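Local coordinates for Rho GTPase-activating protein 5 (PDB 5U4V) that probably stimulates GTP hydrolysis by Rho-family GTPases and carries, as the part described here, a G-domain-like pseudoGTPase domain called pG1, at residues Q21-E26 and G70-F75; E79-I84 and Q132-K137; V9-L14 and R164-S169. All coordinates share one frame; numbering follows the deposited sequence.

Contact 1. Residues Q21-E26 and G70-F75; sequences QELANE and GCFCVF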
loop_
_atom_site.group_PDB
_atom_site.type_symbol
_atom_site.label_atom_id
_atom_site.label_comp_id
_atom_site.label_asym_id
_atom_site.label_seq_id
_atom_site.Cartn_x
_atom_site.Cartn_y
_atom_site.Cartn_z
ATOM N N GLN A 21 -1.922 -6.438 8.583
ATOM C CA GLN A 21 -0.964 -7.148 9.398
ATOM C C GLN A 21 -0.406 -8.348 8.664
ATOM O O GLN A 21 0.797 -8.684 8.782
ATOM C CB GLN A 21 -1.596 -7.565 10.722
ATOM C CG GLN A 21 -0.594 -8.250 11.651
ATOM C CD GLN A 21 0.617 -7.356 11.864
ATOM O OE1 GLN A 21 0.480 -6.231 12.326
ATOM N NE2 GLN A 21 1.804 -7.837 11.490
ATOM N N GLU A 22 -1.279 -9.031 7.939
ATOM C CA GLU A 22 -0.907 -10.213 7.168
ATOM C C GLU A 22 0.090 -9.809 6.088
ATOM O O GLU A 22 1.075 -10.505 5.843
ATOM C CB GLU A 22 -2.128 -10.896 6.559
ATOM C CG GLU A 22 -2.929 -11.743 7.534
ATOM C CD GLU A 22 -4.445 -11.630 7.317
ATOM O OE1 GLU A 22 -5.061 -12.545 6.691
ATOM O OE2 GLU A 22 -5.026 -10.580 7.723
ATOM N N LEU A 23 -0.171 -8.663 5.470
ATOM C CA LEU A 23 0.767 -8.155 4.467
ATOM C C LEU A 23 2.093 -7.744 5.089
ATOM O O LEU A 23 3.169 -8.039 4.532
ATOM C CB LEU A 23 0.164 -7.032 3.626
ATOM C CG LEU A 23 1.101 -6.438 2.616
ATOM C CD1 LEU A 23 1.391 -7.499 1.584
ATOM C CD2 LEU A 23 0.578 -5.169 1.955
ATOM N N ALA A 24 2.037 -7.084 6.245
ATOM C CA ALA A 24 3.281 -6.772 6.909
ATOM C C ALA A 24 4.054 -8.054 7.271
ATOM O O ALA A 24 5.244 -8.127 7.038
ATOM C CB ALA A 24 3.031 -5.889 8.096
ATOM N N ASN A 25 3.353 -9.084 7.747
ATOM C CA ASN A 25 4.020 -10.341 8.077
ATOM C C ASN A 25 4.647 -11.014 6.864
ATOM O O ASN A 25 5.830 -11.497 6.931
ATOM C CB ASN A 25 3.081 -11.319 8.732
ATOM C CG ASN A 25 2.566 -10.833 10.071
ATOM O OD1 ASN A 25 3.151 -9.966 10.713
ATOM N ND2 ASN A 25 1.502 -11.433 10.517
ATOM N N GLU A 26 3.865 -11.094 5.790
ATOM C CA GLU A 26 4.292 -11.720 4.546
ATOM C C GLU A 26 5.584 -11.136 4.051
ATOM O O GLU A 26 6.489 -11.869 3.671
ATOM C CB GLU A 26 3.245 -11.531 3.469
ATOM C CG GLU A 26 3.643 -12.075 2.124
ATOM C CD GLU A 26 2.989 -13.410 1.853
ATOM O OE1 GLU A 26 3.580 -14.222 1.124
ATOM O OE2 GLU A 26 1.893 -13.647 2.382
ATOM N N GLY A 70 5.583 6.345 2.549
ATOM C CA GLY A 70 4.507 6.125 1.603
ATOM C C GLY A 70 3.493 5.220 2.275
ATOM O O GLY A 70 3.696 4.780 3.421
ATOM N N CYS A 71 2.420 4.905 1.567
ATOM C CA CYS A 71 1.346 4.161 2.193
ATOM C C CYS A 71 0.685 3.104 1.319
ATOM O O CYS A 71 -0.023 3.421 0.378
ATOM C CB CYS A 71 0.317 5.140 2.733
ATOM S SG CYS A 71 -1.029 4.321 3.600
ATOM N N PHE A 72 0.923 1.845 1.660
ATOM C CA PHE A 72 0.160 0.729 1.118
ATOM C C PHE A 72 -1.268 0.700 1.610
ATOM O O PHE A 72 -1.517 0.849 2.801
ATOM C CB PHE A 72 0.807 -0.594 1.475
ATOM C CG PHE A 72 1.903 -0.997 0.560
ATOM C CD1 PHE A 72 2.107 -0.326 -0.641
ATOM C CD2 PHE A 72 2.723 -2.079 0.892
ATOM C CE1 PHE A 72 3.140 -0.712 -1.494
ATOM C CE2 PHE A 72 3.766 -2.467 0.037
ATOM C CZ PHE A 72 3.969 -1.785 -1.159
ATOM N N CYS A 73 -2.211 0.520 0.685
ATOM C CA CYS A 73 -3.604 0.358 1.070
ATOM C C CYS A 73 -4.164 -0.910 0.463
ATOM O O CYS A 73 -4.250 -1.051 -0.757
ATOM C CB CYS A 73 -4.434 1.583 0.659
ATOM S SG CYS A 73 -3.714 3.177 1.132
ATOM N N VAL A 74 -4.541 -1.831 1.330
ATOM C CA VAL A 74 -4.914 -3.201 0.983
ATOM C C VAL A 74 -6.393 -3.370 1.337
ATOM O O VAL A 74 -6.868 -2.884 2.349
ATOM C CB VAL A 74 -4.081 -4.250 1.787
ATOM C CG1 VAL A 74 -4.234 -5.671 1.264
ATOM C CG2 VAL A 74 -2.645 -3.858 1.829
ATOM N N PHE A 75 -7.104 -4.065 0.469
ATOM C CA PHE A 75 -8.516 -4.370 0.635
ATOM C C PHE A 75 -8.798 -5.661 -0.137
ATOM O O PHE A 75 -8.081 -5.984 -1.117
ATOM C CB PHE A 75 -9.386 -3.213 0.109
ATOM C CG PHE A 75 -9.232 -2.953 -1.359
ATOM C CD1 PHE A 75 -8.115 -2.273 -1.850
ATOM C CD2 PHE A 75 -10.177 -3.468 -2.287
ATOM C CE1 PHE A 75 -7.972 -2.091 -3.213
ATOM C CE2 PHE A 75 -10.001 -3.270 -3.633
ATOM C CZ PHE A 75 -8.922 -2.572 -4.093
#
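L23, F72 and V74 make up the apolar side of this helix-on-sheet contact. L23 CD2 is the single atom of Q21-E26 that does the touching: it sits 3.5 Å from V74 CG2 and 3.9 Å from F72 CD2, so one methyl bridges two residues that project from the same face of the strand. With CG anti to the backbone N (chi1 178°), L23 sends its branch from the helix down to the sheet. It meets F72 at about a right angle and V74 at a slant. The methyl comes to the F72 ring obliquely, nearest CD2, and C73, between the two, turns its side chain to the other face of the sheet. All three touching residues are buried. L23 also lies on I159, and F72 on V166, both of helix 156-173, while I13 of the adjoining strand reaches F72 and V74.

No hydrogen bond crosses the contact; the polar bonds lie within the helix or, for E26, lead to residues outside it. Q21 NE2 donates to N25 OD1 at 2.6 Å, the acceptor lying almost in the Q21 amide plane while the donor stands 45° out of the N25 carbonyl plane. The same two residues are also joined by the backbone bond N25 N to Q21 O. The E26 carboxylate makes weak bonds to the backbone N atoms of R152 and F154.

Helix 19-28 corresponds to the first helix of a Ras-like G domain and strand 69-75 to a central strand. Their join here has no directional bond: shape and exclusion of water hold it.

Contact 2. Residues E79-I84 and Q132-K137; sequences ESLSFI and QQLANK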
loop_
_atom_site.group_PDB
_atom_site.type_symbol
_atom_site.label_atom_id
_atom_site.label_comp_id
_atom_site.label_asym_id
_atom_site.label_seq_id
_atom_site.Cartn_x
_atom_site.Cartn_y
_atom_site.Cartn_z
ATOM N N GLU A 79 -16.317 -4.019 1.891
ATOM C CA GLU A 79 -16.178 -3.394 3.189
ATOM C C GLU A 79 -14.778 -2.786 3.332
ATOM O O GLU A 79 -14.642 -1.615 3.712
ATOM C CB GLU A 79 -16.484 -4.373 4.333
ATOM C CG GLU A 79 -16.414 -3.687 5.691
ATOM C CD GLU A 79 -16.827 -4.560 6.869
ATOM O OE1 GLU A 79 -17.120 -5.770 6.668
ATOM O OE2 GLU A 79 -16.872 -4.026 8.002
ATOM N N SER A 80 -13.757 -3.585 3.019
ATOM C CA SER A 80 -12.373 -3.128 3.123
ATOM C C SER A 80 -12.076 -1.964 2.187
ATOM O O SER A 80 -11.396 -0.995 2.587
ATOM C CB SER A 80 -11.384 -4.288 2.965
ATOM O OG SER A 80 -11.763 -5.176 1.945
ATOM N N LEU A 81 -12.618 -2.028 0.974
ATOM C CA LEU A 81 -12.489 -0.906 0.026
ATOM C C LEU A 81 -13.032 0.415 0.573
ATOM O O LEU A 81 -12.439 1.459 0.380
ATOM C CB LEU A 81 -13.156 -1.225 -1.293
ATOM C CG LEU A 81 -12.723 -0.159 -2.323
ATOM C CD1 LEU A 81 -11.209 -0.097 -2.554
ATOM C CD2 LEU A 81 -13.472 -0.226 -3.633
ATOM N N SER A 82 -14.166 0.337 1.262
ATOM C CA SER A 82 -14.843 1.516 1.835
ATOM C C SER A 82 -14.088 2.105 3.015
ATOM O O SER A 82 -13.928 3.320 3.085
ATOM C CB SER A 82 -16.279 1.167 2.261
ATOM O OG SER A 82 -16.284 0.116 3.209
ATOM N N PHE A 83 -13.641 1.244 3.937
ATOM C CA PHE A 83 -12.765 1.639 5.035
ATOM C C PHE A 83 -11.574 2.456 4.514
ATOM O O PHE A 83 -11.263 3.483 5.059
ATOM C CB PHE A 83 -12.310 0.380 5.798
ATOM C CG PHE A 83 -11.211 0.621 6.781
ATOM C CD1 PHE A 83 -9.873 0.559 6.387
ATOM C CD2 PHE A 83 -11.507 0.915 8.103
ATOM C CE1 PHE A 83 -8.847 0.803 7.287
ATOM C CE2 PHE A 83 -10.488 1.178 9.022
ATOM C CZ PHE A 83 -9.153 1.122 8.611
ATOM N N ILE A 84 -10.924 1.981 3.460
ATOM C CA ILE A 84 -9.820 2.670 2.825
ATOM C C ILE A 84 -10.254 4.024 2.275
ATOM O O ILE A 84 -9.602 5.050 2.541
ATOM C CB ILE A 84 -9.229 1.859 1.654
ATOM C CG1 ILE A 84 -8.452 0.634 2.158
ATOM C CG2 ILE A 84 -8.314 2.729 0.813
ATOM C CD1 ILE A 84 -7.914 -0.180 1.007
ATOM N N GLN A 132 -10.005 0.957 -8.954
ATOM C CA GLN A 132 -9.346 1.703 -10.011
ATOM C C GLN A 132 -9.808 3.154 -10.096
ATOM O O GLN A 132 -9.043 4.020 -10.477
ATOM C CB GLN A 132 -9.526 0.986 -11.349
ATOM C CG GLN A 132 -8.674 1.547 -12.470
ATOM C CD GLN A 132 -7.187 1.499 -12.157
ATOM O OE1 GLN A 132 -6.621 0.447 -11.891
ATOM N NE2 GLN A 132 -6.562 2.650 -12.165
ATOM N N GLN A 133 -11.060 3.419 -9.739
ATOM C CA GLN A 133 -11.528 4.797 -9.662
ATOM C C GLN A 133 -10.965 5.489 -8.424
ATOM O O GLN A 133 -10.617 6.680 -8.458
ATOM C CB GLN A 133 -13.042 4.869 -9.680
ATOM C CG GLN A 133 -13.656 4.597 -11.047
ATOM C CD GLN A 133 -15.127 5.018 -11.132
ATOM O OE1 GLN A 133 -15.849 4.996 -10.134
ATOM N NE2 GLN A 133 -15.580 5.395 -12.334
ATOM N N LEU A 134 -10.844 4.730 -7.339
ATOM C CA LEU A 134 -10.192 5.266 -6.165
ATOM C C LEU A 134 -8.738 5.580 -6.524
ATOM O O LEU A 134 -8.254 6.680 -6.237
ATOM C CB LEU A 134 -10.301 4.319 -4.968
ATOM C CG LEU A 134 -9.577 4.833 -3.707
ATOM C CD1 LEU A 134 -10.063 6.240 -3.355
ATOM C CD2 LEU A 134 -9.693 3.913 -2.484
ATOM N N ALA A 135 -8.070 4.629 -7.170
ATOM C CA ALA A 135 -6.668 4.821 -7.591
ATOM C C ALA A 135 -6.531 6.033 -8.494
ATOM O O ALA A 135 -5.609 6.841 -8.332
ATOM C CB ALA A 135 -6.162 3.584 -8.309
ATOM N N ASN A 136 -7.467 6.167 -9.425
ATOM C CA ASN A 136 -7.474 7.312 -10.329
ATOM C C ASN A 136 -7.591 8.641 -9.583
ATOM O O ASN A 136 -6.864 9.584 -9.889
ATOM C CB ASN A 136 -8.582 7.200 -11.347
ATOM C CG ASN A 136 -8.486 8.271 -12.399
ATOM O OD1 ASN A 136 -7.445 8.445 -13.066
ATOM N ND2 ASN A 136 -9.572 9.012 -12.557
ATOM N N LYS A 137 -8.486 8.692 -8.595
ATOM C CA LYS A 137 -8.681 9.903 -7.811
ATOM C C LYS A 137 -7.379 10.284 -7.094
ATOM O O LYS A 137 -7.025 11.446 -7.029
ATOM C CB LYS A 137 -9.846 9.741 -6.835
ATOM C CG LYS A 137 -10.067 10.933 -5.884
ATOM C CD LYS A 137 -11.499 11.490 -5.899
ATOM C CE LYS A 137 -11.945 11.894 -4.485
ATOM N NZ LYS A 137 -13.190 12.719 -4.455
#
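S80 OG is gripped by two groups, the backbone N of N76 and the hydroxyl of S77, which tie the first turn of helix 78-96 to the short link between it and strand 69-75. Ordinary helix bonds follow, F83 N to E79 O at 3.0 Å and I84 N to S80 O at 3.1 Å, in the segment that presents L81 and I84 to helix 124-138.

Across the gap L134 does all the work for Q132-K137. Its CD2 lies 3.8 Å from I84 CG2 and, more loosely, 4.3 Å from L81 CD1, so one leucine methyl meets two residues three positions apart on the facing helix. L134 holds CG anti to its own backbone N (chi1 178°), which extends the side chain from its helix toward the other. I84, which is buried, points its CB toward the other helix and touches with CG2; L81 does not aim its CB at L134, but its CD1 swings over to make the second approach. The nearest CA atoms, of L81 and L134, are 9.0 Å apart.

Below the contact the sheet closes the base: L111 of strand 109-114 lies under both I84 and L134, and F75 packs on L81 and I84. E79, which takes no part in the contact, forms a salt bridge with K16.

The contact thus joins helices 78-96 and 124-138, which in topology match the third and fourth helices of Ras, on one face of the sheet. No polar group bonds across it: its chemistry is that of three aliphatic side chains, buried at I84, partly exposed at L81 and L134, and held by van der Waals contact and, as far as they are buried, the hydrophobic effect.

Contact 3. Residues V9-L14 and R164-S169; sequences VNLFIL and RGVLES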
loop_
_atom_site.group_PDB
_atom_site.type_symbol
_atom_site.label_atom_id
_atom_site.label_comp_id
_atom_site.label_asym_id
_atom_site.label_seq_id
_atom_site.Cartn_x
_atom_site.Cartn_y
_atom_site.Cartn_z
ATOM N N VAL A 9 12.742 3.654 4.345
ATOM C CA VAL A 9 11.451 4.127 3.945
ATOM C C VAL A 9 10.423 3.702 4.963
ATOM O O VAL A 9 10.436 2.580 5.426
ATOM C CB VAL A 9 11.081 3.612 2.551
ATOM C CG1 VAL A 9 9.726 4.167 2.116
ATOM C CG2 VAL A 9 12.162 3.996 1.555
ATOM N N ASN A 10 9.572 4.624 5.343
ATOM C CA ASN A 10 8.539 4.312 6.306
ATOM C C ASN A 10 7.310 3.910 5.566
ATOM O O ASN A 10 6.640 4.751 4.998
ATOM C CB ASN A 10 8.239 5.521 7.163
ATOM C CG ASN A 10 8.918 5.434 8.514
ATOM O OD1 ASN A 10 8.870 4.394 9.140
ATOM N ND2 ASN A 10 9.527 6.534 8.981
ATOM N N LEU A 11 6.997 2.632 5.548
ATOM C CA LEU A 11 5.864 2.206 4.763
ATOM C C LEU A 11 4.706 1.871 5.620
ATOM O O LEU A 11 4.632 0.771 6.160
ATOM C CB LEU A 11 6.213 0.987 3.941
ATOM C CG LEU A 11 6.405 1.308 2.487
ATOM C CD1 LEU A 11 6.888 0.064 1.745
ATOM C CD2 LEU A 11 5.040 1.744 1.995
ATOM N N PHE A 12 3.782 2.793 5.728
ATOM C CA PHE A 12 2.549 2.501 6.419
ATOM C C PHE A 12 1.653 1.604 5.555
ATOM O O PHE A 12 1.713 1.632 4.308
ATOM C CB PHE A 12 1.822 3.794 6.778
ATOM C CG PHE A 12 2.634 4.737 7.641
ATOM C CD1 PHE A 12 2.608 4.622 9.032
ATOM C CD2 PHE A 12 3.395 5.763 7.064
ATOM C CE1 PHE A 12 3.337 5.500 9.839
ATOM C CE2 PHE A 12 4.110 6.661 7.860
ATOM C CZ PHE A 12 4.081 6.532 9.253
ATOM N N ILE A 13 0.846 0.786 6.232
ATOM C CA ILE A 13 -0.040 -0.146 5.560
ATOM C C ILE A 13 -1.415 -0.097 6.221
ATOM O O ILE A 13 -1.563 -0.489 7.405
ATOM C CB ILE A 13 0.481 -1.612 5.577
ATOM C CG1 ILE A 13 1.778 -1.763 4.781
ATOM C CG2 ILE A 13 -0.575 -2.556 5.011
ATOM C CD1 ILE A 13 2.459 -3.137 4.933
ATOM N N LEU A 14 -2.411 0.350 5.443
ATOM C CA LEU A 14 -3.814 0.384 5.859
ATOM C C LEU A 14 -4.541 -0.864 5.450
ATOM O O LEU A 14 -4.320 -1.404 4.348
ATOM C CB LEU A 14 -4.509 1.543 5.224
ATOM C CG LEU A 14 -4.430 2.866 5.958
ATOM C CD1 LEU A 14 -4.653 3.971 4.942
ATOM C CD2 LEU A 14 -5.524 2.897 7.031
ATOM N N ARG A 164 7.782 -1.437 -5.783
ATOM C CA ARG A 164 8.423 -0.519 -6.674
ATOM C C ARG A 164 7.520 0.640 -7.048
ATOM O O ARG A 164 7.992 1.740 -7.328
ATOM C CB ARG A 164 9.039 -1.226 -7.855
ATOM C CG ARG A 164 8.077 -1.863 -8.812
ATOM C CD ARG A 164 8.844 -2.338 -10.037
ATOM N NE ARG A 164 9.746 -3.427 -9.735
ATOM C CZ ARG A 164 9.436 -4.711 -9.810
ATOM N NH1 ARG A 164 8.235 -5.106 -10.186
ATOM N NH2 ARG A 164 10.371 -5.625 -9.543
ATOM N N GLY A 165 6.210 0.409 -6.982
ATOM C CA GLY A 165 5.255 1.493 -7.078
ATOM C C GLY A 165 5.589 2.616 -6.081
ATOM O O GLY A 165 5.925 3.744 -6.500
ATOM N N VAL A 166 5.513 2.312 -4.784
ATOM C CA VAL A 166 5.712 3.306 -3.732
ATOM C C VAL A 166 7.098 3.920 -3.813
ATOM O O VAL A 166 7.224 5.123 -3.742
ATOM C CB VAL A 166 5.512 2.730 -2.307
ATOM C CG1 VAL A 166 5.879 3.745 -1.246
ATOM C CG2 VAL A 166 4.083 2.364 -2.102
ATOM N N LEU A 167 8.115 3.074 -3.985
ATOM C CA LEU A 167 9.497 3.522 -4.064
ATOM C C LEU A 167 9.833 4.413 -5.253
ATOM O O LEU A 167 10.669 5.285 -5.130
ATOM C CB LEU A 167 10.436 2.333 -4.042
ATOM C CG LEU A 167 10.593 1.614 -2.693
ATOM C CD1 LEU A 167 11.073 0.208 -2.917
ATOM C CD2 LEU A 167 11.543 2.347 -1.744
ATOM N N GLU A 168 9.196 4.197 -6.396
ATOM C CA GLU A 168 9.442 5.045 -7.546
ATOM C C GLU A 168 8.720 6.381 -7.391
ATOM O O GLU A 168 9.171 7.395 -7.939
ATOM C CB GLU A 168 9.034 4.352 -8.847
ATOM C CG GLU A 168 9.931 3.187 -9.236
ATOM C CD GLU A 168 9.442 2.394 -10.474
ATOM O OE1 GLU A 168 8.328 2.683 -11.044
ATOM O OE2 GLU A 168 10.188 1.442 -10.873
ATOM N N SER A 169 7.614 6.366 -6.651
ATOM C CA SER A 169 6.882 7.572 -6.340
ATOM C C SER A 169 7.651 8.421 -5.330
ATOM O O SER A 169 7.809 9.624 -5.526
ATOM C CB SER A 169 5.503 7.248 -5.767
ATOM O OG SER A 169 4.709 6.582 -6.673
#
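A C-terminal helix lying against the first, central strand is a hallmark of the Ras-like G-domain fold, and here helix 156-173 packs on strand 8-14 through two leucine-valine pairs. Near the start of the strand, V9 CG2 approaches L167 CD2 at 3.7 Å; two residues on, L11 CD2 meets V166 CG1 at 3.9 Å. V9 and L11 project from the same face of the strand, with N10 between them turned to the opposite face.

The two pairs are built differently. L11 and V166 both point their CB toward the other segment, and the side chains slide past one another in opposite directions, V166 offering the methyl that stands anti to its backbone N (chi1 173°). L167 leaves the helix on a course that does not face the strand; with CG anti to its carbonyl carbon (chi1 -73°), it carries CD2 round to V9, crossing that valine at a slant. All four residues are buried, and no hydrogen bond spans the contact.

Behind this apolar surface G165 O accepts two bonds from S169, one from the backbone N and one from OG, both 3.1 Å long. The hydroxyl comes in 40° out of the carbonyl plane.

Around the contact, strand 8-14 is held by backbone bonds to strand 41-50 on one flank and strand 69-75 on the other. L167 also rests on L38 at the sheet's edge, and R164 makes a salt bridge to D39. Helix 19-28 covers the same face further along, where its A20 and L23 meet I13.

Contacts 1 and 3 share a face of the mixed sheet, their centres about 10 Å apart. They meet directly: F72 N lies 2.8 Å from F12 O and F72 O 2.8 Å from L14 N, probable hydrogen bonds between neighbouring strands. Contact 2 occupies the other face, with its centre about 15 Å from that of contact 1 and about 17 Å from that of contact 3. Strand 69-75 serves both faces, F72 and V74 on one and F75 on the other, where F75 CD2 is 3.5 Å from L81 CD1. Together they give the helix-sheet-helix sandwich of a G domain. The loop joining contact 3's strand to contact 1's helix is the P-loop position of true GTPases.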